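Local coordinates for molybdenum ABC transporter, periplasmic molybdenum-binding protein (Vibrio cholerae, PDB 4RXL) that binds tungstate and probably serves as the periplasmic molybdate- and tungstate-binding component of a ModABC-type ABC transporter, at residues Asn19-Asp24 with Ala213-Asp218; Ser42-Ile47 with Asn65-Lys70; Val87-Thr92 with Thr173-Ser178; Leu159-Glu164 with Asp179-Val184. One frame throughout, in Å; residues are numbered along the deposited sequence. Where two conformers were deposited one is given.

How the contacts relate
Contacts 1 and 2 lie in one lobe of a periplasmic binding protein fold, contacts 3 and 4 in the other. Contact 1 ties helix 15-28, near the start of the chain, to helix 206-215, near its end; the other three lie between them in sequence. Contact 2 joins helices 40-49 and 61-69, its centre about 29 Å from that of contact 3 and about 31 Å from that of contact 4. Contacts 3 and 4 interlock along the chain, centres about 6 Å apart, and share a mixed sheet in which strands 78-91 and 181-186 are neighbours. Tungstate sits between the lobes, with pocket residues from both (S13 and S40; V153 and Y171), as in periplasmic binding proteins.

Contact 1: Asn19-Asp24 with Ala213-Asp218; sequences NALVAD and AYLRSD
The closest backbone approach between helix segment N19-D24 and the end of helix 206-215 is at L21 and L215, whose CA atoms lie 7.8 Å apart, a spacing that side chains must bridge. Y214 does most of this. With CG anti to the backbone N (chi1 166°), its ring reaches toward the first helix and its OH donates to OD2 of D24 in a bond of 2.5 Å. OD2 lies at the ring edge, near its plane, while the carboxylate as a whole is turned 38° from the ring; OD2 receives the proton on its anti lone pair, the one away from OD1. Tyrosine suits the place because its ring is apolar along its length and polar at its end: L21 CD2 packs 4.0 Å from Y214 CE2. The other branch of L21, CD1, meets L215 CD2 at 3.6 Å, a buried leucine pair beside the polar bond. Just beyond, S217, the N-cap of the following helix, bonds through OG and N to the carbonyl O of Y214. Helix 218-226 closes over the same ground, its I223 touching D24 and Y214 and its A220 touching L21, while L215 rests on L81 of strand 78-91.

Contact 2: Ser42-Ile47 with Asn65-Lys70; sequences SLARQI and NYLVEK
Leucine L67 carries its CG anti to the carbonyl carbon (chi1 -59°), and I47 places CG1 in the same way (chi1 -64°), which turns its CG2 anti to the backbone N; the two branched side chains thereby meet at about a right angle. CG2 of I47 lies 4.1 Å from CD1 of L67. The second methyl of L67, CD2, reaches further back along the opposing helix and settles 3.6 Å from the carbonyl O of A44. The small A44 suits this close spacing: its CA lies 7.1 Å from that of L67, and its CB makes looser contacts with L67 CD2 and, at 4.4 Å, with CD2 of the Y66 ring. Here the two helices run nearly parallel, their axes 10.2 Å apart and crossing at -19°.

Beside this apolar layer the contact turns polar. A water accepts from NE of R45 at 2.9 Å and donates to OH of Y66, linking two side chains too far apart to meet directly. Y66 OH is also hydrogen-bonded to E48, so the end of the ring is fixed from two partners, and CG of K70 lies over one face, offset toward its rim. An aromatic ring ending in a hydroxyl, and an arginine with a long aliphatic stem and a polar end, fit this outer edge.

F56 of strand 55-57 lies against A44, I47 and L67, and so closes the core from the sheet side. Successive helices running side by side, joined through a strand parallel to the first strand of the sheet, are typical of the alpha/beta architecture of periplasmic binding proteins; S40, in the tungstate pocket, lies at the start of helix 40-49.

Contact 3: Val87-Thr92 with Thr173-Ser178; sequences VLIRPT and TDALLS
A beta-alpha-beta crossover is the element here: helix 172-177 joins the parallel strands 168-171 and 181-186 and packs across strand 78-91, which runs antiparallel between them. V87 and I89 of that strand point toward the helix, and both make contact with CB of A175. The CA atoms of I89 and A175 are 7.3 Å apart, a spacing that suits a small alanine. CB of A175 sits 3.8 Å from CG2 of I89 and 4.2 Å from CG2 of V87, so one methyl group spans two residues spaced by two along the strand. In I89, CG1 stands between the backbone N and the carbonyl carbon (chi1 56°), which leaves CG2 beside the N and turned to the alanine. Beta-branched residues suit the strand, and their methyls make an apolar surface for the helix.

Just past the strand, NH1 of R90 bonds the carbonyl O of T92 at 2.9 Å, nearly in the guanidinium plane but well above the carbonyl plane. Beside the contact, D174 makes a salt bridge with R154 and accepts from the backbone N of Y171, a residue of the tungstate pocket. The crossover helix thus follows directly on that pocket residue and covers the central strand 78-91.

Contact 4: Leu159-Glu164 with Asp179-Val184; sequences LVERGE and DKVTIV
E161, V181 and K180 bury the most surface where the last turn of helix 153-161 meets the start of strand 181-186. E161 touches both others with its stem: its CG lies 3.7 Å from CG1 of V181 and 3.8 Å from CB of K180. The chain is extended beyond CG (chi2 -179°), which carries the carboxylate past these neighbours to OE2's hydrogen-bond partner, OG of S178. V181 turns inward as the strand begins, and its CG1 also meets CG1 of V160 at 3.9 Å, the two valines crossing at about a right angle. K180 crosses E161 with its CB and then folds back, bent at chi2 and chi3, so that CE comes 3.7 Å from the carbonyl O of E161.

G163 is the first residue to leave helical backbone angles, in a Schellman motif, with bonds from G163 N to V160 O and from E164 N to L159 O; its positive phi of 81° is a backbone conformation that glycine adopts readily. V160 also packs on I89 and P91 of strand 78-91. The chemistry is thus mainly apolar: valines fill the buried side, while the glutamate and lysine contribute hydrocarbon stems at the more exposed edge and send their charged ends elsewhere, the carboxylate being held by S178 rather than paired across the contact.

Contact 1: Asn19-Asp24 with Ala213-Asp218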
# COMPACT_ATOMS: atom_id res chain seq x y z
N ASN A 19 5.54 -11.04 -5.23
CA ASN A 19 5.52 -12.47 -5.47
C ASN A 19 5.83 -12.79 -6.96
O ASN A 19 6.61 -13.67 -7.27
CB ASN A 19 4.18 -13.08 -5.06
CG ASN A 19 4.01 -13.19 -3.54
OD1 ASN A 19 4.96 -13.11 -2.76
ND2 ASN A 19 2.77 -13.37 -3.14
N ALA A 20 5.21 -12.03 -7.87
CA ALA A 20 5.48 -12.16 -9.29
C ALA A 20 6.93 -11.82 -9.66
O ALA A 20 7.51 -12.50 -10.48
CB ALA A 20 4.52 -11.28 -10.07
N LEU A 21 7.47 -10.79 -9.04
CA LEU A 21 8.86 -10.39 -9.27
C LEU A 21 9.87 -11.42 -8.79
O LEU A 21 10.83 -11.72 -9.51
CB LEU A 21 9.15 -9.03 -8.67
CG LEU A 21 8.42 -7.82 -9.27
CD1 LEU A 21 8.39 -6.65 -8.33
CD2 LEU A 21 9.06 -7.40 -10.60
N VAL A 22 9.63 -11.98 -7.60
CA VAL A 22 10.43 -13.09 -7.07
C VAL A 22 10.40 -14.29 -8.00
O VAL A 22 11.43 -14.88 -8.27
CB VAL A 22 9.93 -13.50 -5.67
CG1 VAL A 22 10.54 -14.81 -5.23
CG2 VAL A 22 10.27 -12.43 -4.65
N ALA A 23 9.22 -14.63 -8.50
CA ALA A 23 9.05 -15.75 -9.40
C ALA A 23 9.84 -15.56 -10.70
O ALA A 23 10.50 -16.48 -11.14
CB ALA A 23 7.57 -15.94 -9.70
N ASP A 24 9.76 -14.38 -11.28
CA ASP A 24 10.44 -14.06 -12.54
C ASP A 24 11.96 -14.12 -12.34
O ASP A 24 12.66 -14.81 -13.05
CB ASP A 24 10.01 -12.66 -13.01
CG ASP A 24 10.60 -12.27 -14.38
OD1 ASP A 24 10.36 -13.00 -15.35
OD2 ASP A 24 11.27 -11.22 -14.47
N ALA A 213 18.95 -3.86 -8.85
CA ALA A 213 19.15 -3.63 -10.29
C ALA A 213 18.00 -4.24 -11.10
O ALA A 213 17.48 -3.60 -12.02
CB ALA A 213 20.49 -4.19 -10.75
N TYR A 214 17.58 -5.45 -10.73
CA TYR A 214 16.46 -6.10 -11.40
C TYR A 214 15.16 -5.34 -11.15
O TYR A 214 14.39 -5.10 -12.10
CB TYR A 214 16.33 -7.58 -10.99
CG TYR A 214 15.00 -8.19 -11.40
CD1 TYR A 214 14.76 -8.59 -12.72
CD2 TYR A 214 13.97 -8.30 -10.48
CE1 TYR A 214 13.53 -9.11 -13.08
CE2 TYR A 214 12.75 -8.83 -10.84
CZ TYR A 214 12.53 -9.22 -12.13
OH TYR A 214 11.30 -9.73 -12.46
N LEU A 215 14.91 -4.92 -9.91
CA LEU A 215 13.64 -4.22 -9.58
C LEU A 215 13.48 -2.89 -10.32
O LEU A 215 12.36 -2.43 -10.55
CB LEU A 215 13.48 -4.01 -8.06
CG LEU A 215 13.21 -5.31 -7.30
CD1 LEU A 215 13.37 -5.08 -5.81
CD2 LEU A 215 11.83 -5.88 -7.64
N ARG A 216 14.60 -2.26 -10.64
CA ARG A 216 14.62 -0.99 -11.37
C ARG A 216 14.64 -1.20 -12.89
O ARG A 216 14.52 -0.25 -13.65
CB ARG A 216 15.85 -0.16 -10.95
CG ARG A 216 15.85 0.26 -9.48
CD ARG A 216 17.24 0.62 -8.97
NE ARG A 216 17.72 1.92 -9.45
CZ ARG A 216 18.87 2.47 -9.07
NH1 ARG A 216 19.67 1.86 -8.21
NH2 ARG A 216 19.22 3.66 -9.55
N SER A 217 14.78 -2.46 -13.33
CA SER A 217 14.86 -2.78 -14.76
C SER A 217 13.51 -2.78 -15.47
O SER A 217 12.46 -2.92 -14.84
CB SER A 217 15.49 -4.16 -14.98
OG SER A 217 14.58 -5.20 -14.63
N ASP A 218 13.55 -2.67 -16.79
CA ASP A 218 12.34 -2.65 -17.62
C ASP A 218 11.47 -3.89 -17.38
O ASP A 218 10.25 -3.77 -17.31
CB ASP A 218 12.72 -2.56 -19.12
CG ASP A 218 11.50 -2.38 -20.04
OD1 ASP A 218 10.48 -1.79 -19.61
OD2 ASP A 218 11.58 -2.82 -21.21

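Contact 2: Ser42-Ile47 with Asn65-Lys70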
# COMPACT_ATOMS: atom_id res chain seq x y z
N SER A 42 4.66 -0.90 10.59
CA SER A 42 5.06 -2.01 11.40
C SER A 42 6.39 -2.66 10.91
O SER A 42 7.27 -2.96 11.71
CB SER A 42 3.94 -3.03 11.42
OG SER A 42 4.30 -4.11 12.28
N LEU A 43 6.51 -2.79 9.58
CA LEU A 43 7.73 -3.36 9.01
C LEU A 43 8.93 -2.51 9.37
O LEU A 43 9.98 -3.01 9.81
CB LEU A 43 7.60 -3.50 7.50
CG LEU A 43 6.52 -4.44 7.00
CD1 LEU A 43 6.39 -4.34 5.49
CD2 LEU A 43 6.81 -5.86 7.39
N ALA A 44 8.81 -1.21 9.17
CA ALA A 44 9.92 -0.30 9.48
C ALA A 44 10.37 -0.38 10.93
O ALA A 44 11.57 -0.33 11.23
CB ALA A 44 9.56 1.14 9.14
N ARG A 45 9.41 -0.47 11.85
CA ARG A 45 9.69 -0.50 13.27
C ARG A 45 10.34 -1.81 13.68
O ARG A 45 11.17 -1.83 14.56
CB ARG A 45 8.42 -0.23 14.10
CG ARG A 45 7.99 1.20 13.95
CD ARG A 45 6.62 1.47 14.50
NE ARG A 45 6.45 2.90 14.76
CZ ARG A 45 5.28 3.55 14.75
NH1 ARG A 45 4.14 2.93 14.45
NH2 ARG A 45 5.26 4.85 15.03
N GLN A 46 9.99 -2.86 12.96
CA GLN A 46 10.63 -4.15 13.15
C GLN A 46 12.08 -4.14 12.72
O GLN A 46 12.97 -4.61 13.44
CB GLN A 46 9.92 -5.17 12.29
CG GLN A 46 8.59 -5.61 12.81
CD GLN A 46 8.72 -7.05 13.08
OE1 GLN A 46 8.46 -7.87 12.20
NE2 GLN A 46 9.32 -7.36 14.21
N ILE A 47 12.30 -3.58 11.51
CA ILE A 47 13.68 -3.36 11.03
C ILE A 47 14.52 -2.52 12.03
O ILE A 47 15.66 -2.85 12.33
CB ILE A 47 13.67 -2.72 9.65
CG1 ILE A 47 13.03 -3.68 8.62
CG2 ILE A 47 15.07 -2.30 9.21
CD1 ILE A 47 12.68 -3.05 7.29
N ASN A 65 12.33 6.92 4.75
CA ASN A 65 13.16 7.99 5.29
C ASN A 65 13.37 7.90 6.82
O ASN A 65 14.40 8.32 7.34
CB ASN A 65 12.60 9.36 4.90
CG ASN A 65 13.56 10.49 5.23
OD1 ASN A 65 14.65 10.59 4.68
ND2 ASN A 65 13.14 11.34 6.15
N TYR A 66 12.40 7.31 7.51
CA TYR A 66 12.54 6.97 8.92
C TYR A 66 13.79 6.12 9.17
O TYR A 66 14.58 6.41 10.08
CB TYR A 66 11.30 6.19 9.34
CG TYR A 66 11.25 5.77 10.77
CD1 TYR A 66 10.77 6.63 11.74
CD2 TYR A 66 11.62 4.49 11.16
CE1 TYR A 66 10.71 6.25 13.07
CE2 TYR A 66 11.55 4.09 12.49
CZ TYR A 66 11.09 4.98 13.43
OH TYR A 66 11.06 4.62 14.76
N LEU A 67 13.97 5.10 8.34
CA LEU A 67 15.19 4.29 8.40
C LEU A 67 16.46 5.00 8.00
O LEU A 67 17.49 4.72 8.55
CB LEU A 67 15.02 3.01 7.56
CG LEU A 67 13.86 2.13 8.00
CD1 LEU A 67 13.77 0.94 7.05
CD2 LEU A 67 13.98 1.67 9.46
N VAL A 68 16.38 5.94 7.07
CA VAL A 68 17.55 6.73 6.74
C VAL A 68 17.93 7.60 7.94
O VAL A 68 19.09 7.68 8.32
CB VAL A 68 17.28 7.62 5.50
CG1 VAL A 68 18.42 8.61 5.27
CG2 VAL A 68 17.07 6.76 4.27
N GLU A 69 16.92 8.24 8.51
CA GLU A 69 17.14 9.13 9.65
C GLU A 69 17.76 8.41 10.84
O GLU A 69 18.57 9.00 11.57
CB GLU A 69 15.81 9.77 10.06
CG GLU A 69 15.40 10.91 9.14
CD GLU A 69 14.02 11.45 9.46
OE1 GLU A 69 13.44 11.06 10.50
OE2 GLU A 69 13.52 12.28 8.67
N LYS A 70 17.37 7.15 11.04
CA LYS A 70 17.91 6.34 12.14
C LYS A 70 19.29 5.76 11.83
O LYS A 70 19.89 5.12 12.67
CB LYS A 70 16.96 5.20 12.50
CG LYS A 70 15.56 5.57 12.90
CD LYS A 70 15.43 6.36 14.17
CE LYS A 70 13.97 6.77 14.36
NZ LYS A 70 13.56 7.00 15.77
O HOH W 1 8.65 4.11 16.26

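Contact 3: Val87-Thr92 with Thr173-Ser178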
# COMPACT_ATOMS: atom_id res chain seq x y z
N VAL A 87 -8.56 4.51 -3.94
CA VAL A 87 -9.93 4.29 -4.34
C VAL A 87 -10.85 3.95 -3.17
O VAL A 87 -10.43 3.51 -2.10
CB VAL A 87 -10.04 3.20 -5.41
CG1 VAL A 87 -9.25 3.62 -6.66
CG2 VAL A 87 -9.53 1.86 -4.91
N LEU A 88 -12.13 4.21 -3.44
CA LEU A 88 -13.21 3.86 -2.57
C LEU A 88 -13.84 2.62 -3.18
O LEU A 88 -14.25 2.63 -4.35
CB LEU A 88 -14.21 4.99 -2.50
CG LEU A 88 -15.41 4.81 -1.55
CD1 LEU A 88 -14.96 4.69 -0.10
CD2 LEU A 88 -16.33 5.98 -1.75
N ILE A 89 -13.93 1.57 -2.38
CA ILE A 89 -14.53 0.31 -2.80
C ILE A 89 -15.75 -0.10 -1.98
O ILE A 89 -15.94 0.35 -0.86
CB ILE A 89 -13.50 -0.85 -2.79
CG1 ILE A 89 -12.82 -1.02 -1.43
CG2 ILE A 89 -12.39 -0.62 -3.79
CD1 ILE A 89 -12.21 -2.39 -1.25
N ARG A 90 -16.54 -0.98 -2.58
CA ARG A 90 -17.72 -1.60 -1.97
C ARG A 90 -17.65 -3.10 -2.28
O ARG A 90 -16.96 -3.49 -3.23
CB ARG A 90 -19.00 -1.02 -2.60
CG ARG A 90 -19.17 -1.35 -4.08
CD ARG A 90 -20.52 -0.88 -4.60
NE ARG A 90 -20.70 -1.13 -6.04
CZ ARG A 90 -21.12 -2.28 -6.58
NH1 ARG A 90 -21.38 -3.35 -5.83
NH2 ARG A 90 -21.27 -2.37 -7.90
N PRO A 91 -18.36 -3.94 -1.51
CA PRO A 91 -18.47 -5.35 -1.90
C PRO A 91 -19.29 -5.44 -3.16
O PRO A 91 -20.28 -4.71 -3.28
CB PRO A 91 -19.20 -6.02 -0.72
CG PRO A 91 -19.31 -4.99 0.34
CD PRO A 91 -19.08 -3.64 -0.27
N THR A 92 -18.89 -6.31 -4.09
CA THR A 92 -19.53 -6.38 -5.40
C THR A 92 -21.00 -6.74 -5.26
O THR A 92 -21.84 -6.24 -6.00
CB THR A 92 -18.82 -7.40 -6.32
OG1 THR A 92 -17.48 -6.98 -6.56
CG2 THR A 92 -19.54 -7.52 -7.66
N THR A 173 -4.55 -0.81 -7.00
CA THR A 173 -3.98 -2.15 -7.25
C THR A 173 -4.64 -3.22 -6.40
O THR A 173 -4.74 -4.37 -6.82
CB THR A 173 -2.47 -2.16 -7.03
OG1 THR A 173 -2.22 -1.68 -5.72
CG2 THR A 173 -1.74 -1.31 -8.05
N ASP A 174 -5.12 -2.87 -5.20
CA ASP A 174 -5.78 -3.85 -4.34
C ASP A 174 -7.14 -4.21 -4.94
O ASP A 174 -7.51 -5.37 -5.05
CB ASP A 174 -5.97 -3.32 -2.92
CG ASP A 174 -4.69 -2.93 -2.24
OD1 ASP A 174 -3.71 -3.70 -2.25
OD2 ASP A 174 -4.68 -1.83 -1.67
N ALA A 175 -7.89 -3.20 -5.36
CA ALA A 175 -9.19 -3.44 -6.00
C ALA A 175 -9.04 -4.25 -7.28
O ALA A 175 -9.82 -5.20 -7.52
CB ALA A 175 -9.88 -2.11 -6.28
N LEU A 176 -8.01 -3.95 -8.06
CA LEU A 176 -7.82 -4.55 -9.39
C LEU A 176 -7.69 -6.08 -9.34
O LEU A 176 -8.13 -6.77 -10.25
CB LEU A 176 -6.59 -3.95 -10.08
CG LEU A 176 -6.54 -3.95 -11.60
CD1 LEU A 176 -7.63 -3.06 -12.18
CD2 LEU A 176 -5.16 -3.49 -12.06
N LEU A 177 -7.10 -6.60 -8.27
CA LEU A 177 -6.86 -8.04 -8.13
C LEU A 177 -8.02 -8.79 -7.48
O LEU A 177 -8.05 -10.03 -7.52
CB LEU A 177 -5.56 -8.31 -7.34
CG LEU A 177 -4.22 -8.12 -8.07
CD1 LEU A 177 -3.25 -9.23 -7.69
CD2 LEU A 177 -4.30 -8.05 -9.59
N SER A 178 -8.98 -8.06 -6.92
CA SER A 178 -10.11 -8.68 -6.23
C SER A 178 -11.38 -8.62 -7.09
O SER A 178 -11.71 -7.57 -7.63
CB SER A 178 -10.35 -7.95 -4.90
OG SER A 178 -11.48 -8.47 -4.22

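Contact 4: Leu159-Glu164 with Asp179-Val184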
# COMPACT_ATOMS: atom_id res chain seq x y z
N LEU A 159 -12.15 -6.96 4.71
CA LEU A 159 -13.41 -6.58 5.39
C LEU A 159 -14.51 -6.27 4.38
O LEU A 159 -15.68 -6.60 4.57
CB LEU A 159 -13.22 -5.36 6.30
CG LEU A 159 -12.49 -5.56 7.62
CD1 LEU A 159 -12.31 -4.22 8.32
CD2 LEU A 159 -13.23 -6.56 8.51
N VAL A 160 -14.10 -5.61 3.30
CA VAL A 160 -14.99 -5.26 2.22
C VAL A 160 -15.37 -6.52 1.44
O VAL A 160 -16.54 -6.72 1.14
CB VAL A 160 -14.40 -4.15 1.31
CG1 VAL A 160 -15.47 -3.65 0.33
CG2 VAL A 160 -13.90 -3.00 2.17
N GLU A 161 -14.38 -7.37 1.12
CA GLU A 161 -14.63 -8.64 0.44
C GLU A 161 -15.63 -9.50 1.19
O GLU A 161 -16.52 -10.14 0.59
CB GLU A 161 -13.33 -9.42 0.24
CG GLU A 161 -12.35 -8.77 -0.71
CD GLU A 161 -11.09 -9.59 -0.89
OE1 GLU A 161 -10.65 -10.26 0.07
OE2 GLU A 161 -10.52 -9.55 -2.01
N ARG A 162 -15.51 -9.54 2.51
CA ARG A 162 -16.46 -10.31 3.34
C ARG A 162 -17.81 -9.64 3.54
O ARG A 162 -18.72 -10.24 4.09
CB ARG A 162 -15.83 -10.64 4.70
CG ARG A 162 -14.59 -11.51 4.59
CD ARG A 162 -14.30 -12.23 5.89
NE ARG A 162 -13.87 -11.33 6.96
CZ ARG A 162 -12.64 -10.83 7.08
NH1 ARG A 162 -11.70 -11.10 6.18
NH2 ARG A 162 -12.35 -10.03 8.11
N GLY A 163 -17.95 -8.39 3.13
CA GLY A 163 -19.20 -7.68 3.29
C GLY A 163 -19.41 -7.12 4.67
O GLY A 163 -20.50 -6.68 4.98
N GLU A 164 -18.36 -7.08 5.50
CA GLU A 164 -18.51 -6.60 6.87
C GLU A 164 -18.55 -5.08 6.85
O GLU A 164 -19.29 -4.47 7.63
CB GLU A 164 -17.40 -7.11 7.78
CG GLU A 164 -17.43 -8.62 8.01
CD GLU A 164 -16.17 -9.16 8.70
OE1 GLU A 164 -15.69 -8.56 9.68
OE2 GLU A 164 -15.67 -10.22 8.25
N ASP A 179 -12.07 -9.75 -7.23
CA ASP A 179 -13.38 -9.79 -7.91
C ASP A 179 -14.53 -9.60 -6.92
O ASP A 179 -15.66 -9.29 -7.30
CB ASP A 179 -13.56 -11.09 -8.68
CG ASP A 179 -12.68 -11.18 -9.92
OD1 ASP A 179 -11.59 -10.55 -9.92
OD2 ASP A 179 -13.06 -11.87 -10.88
N LYS A 180 -14.23 -9.79 -5.63
CA LYS A 180 -15.21 -9.61 -4.56
C LYS A 180 -15.53 -8.13 -4.28
O LYS A 180 -16.49 -7.84 -3.56
CB LYS A 180 -14.70 -10.27 -3.28
CG LYS A 180 -14.42 -11.77 -3.38
CD LYS A 180 -15.69 -12.59 -3.42
CE LYS A 180 -16.31 -12.75 -2.04
NZ LYS A 180 -17.65 -13.38 -2.13
N VAL A 181 -14.73 -7.19 -4.80
CA VAL A 181 -15.02 -5.77 -4.61
C VAL A 181 -15.10 -5.01 -5.93
O VAL A 181 -14.56 -5.44 -6.94
CB VAL A 181 -13.98 -5.07 -3.70
CG1 VAL A 181 -13.80 -5.85 -2.42
CG2 VAL A 181 -12.65 -4.90 -4.42
N THR A 182 -15.79 -3.88 -5.87
CA THR A 182 -15.95 -2.99 -7.00
C THR A 182 -15.54 -1.58 -6.59
O THR A 182 -15.81 -1.14 -5.47
CB THR A 182 -17.41 -2.99 -7.47
OG1 THR A 182 -17.81 -4.33 -7.79
CG2 THR A 182 -17.60 -2.09 -8.69
N ILE A 183 -14.92 -0.86 -7.52
CA ILE A 183 -14.56 0.54 -7.30
C ILE A 183 -15.79 1.45 -7.42
O ILE A 183 -16.52 1.40 -8.41
CB ILE A 183 -13.43 0.97 -8.25
CG1 ILE A 183 -12.18 0.14 -7.98
CG2 ILE A 183 -13.12 2.45 -8.06
CD1 ILE A 183 -11.07 0.38 -8.97
N VAL A 184 -16.03 2.24 -6.38
CA VAL A 184 -17.09 3.21 -6.39
C VAL A 184 -16.58 4.49 -7.06
O VAL A 184 -17.23 5.03 -7.94
CB VAL A 184 -17.62 3.48 -4.98
CG1 VAL A 184 -18.72 4.53 -5.02
CG2 VAL A 184 -18.15 2.19 -4.37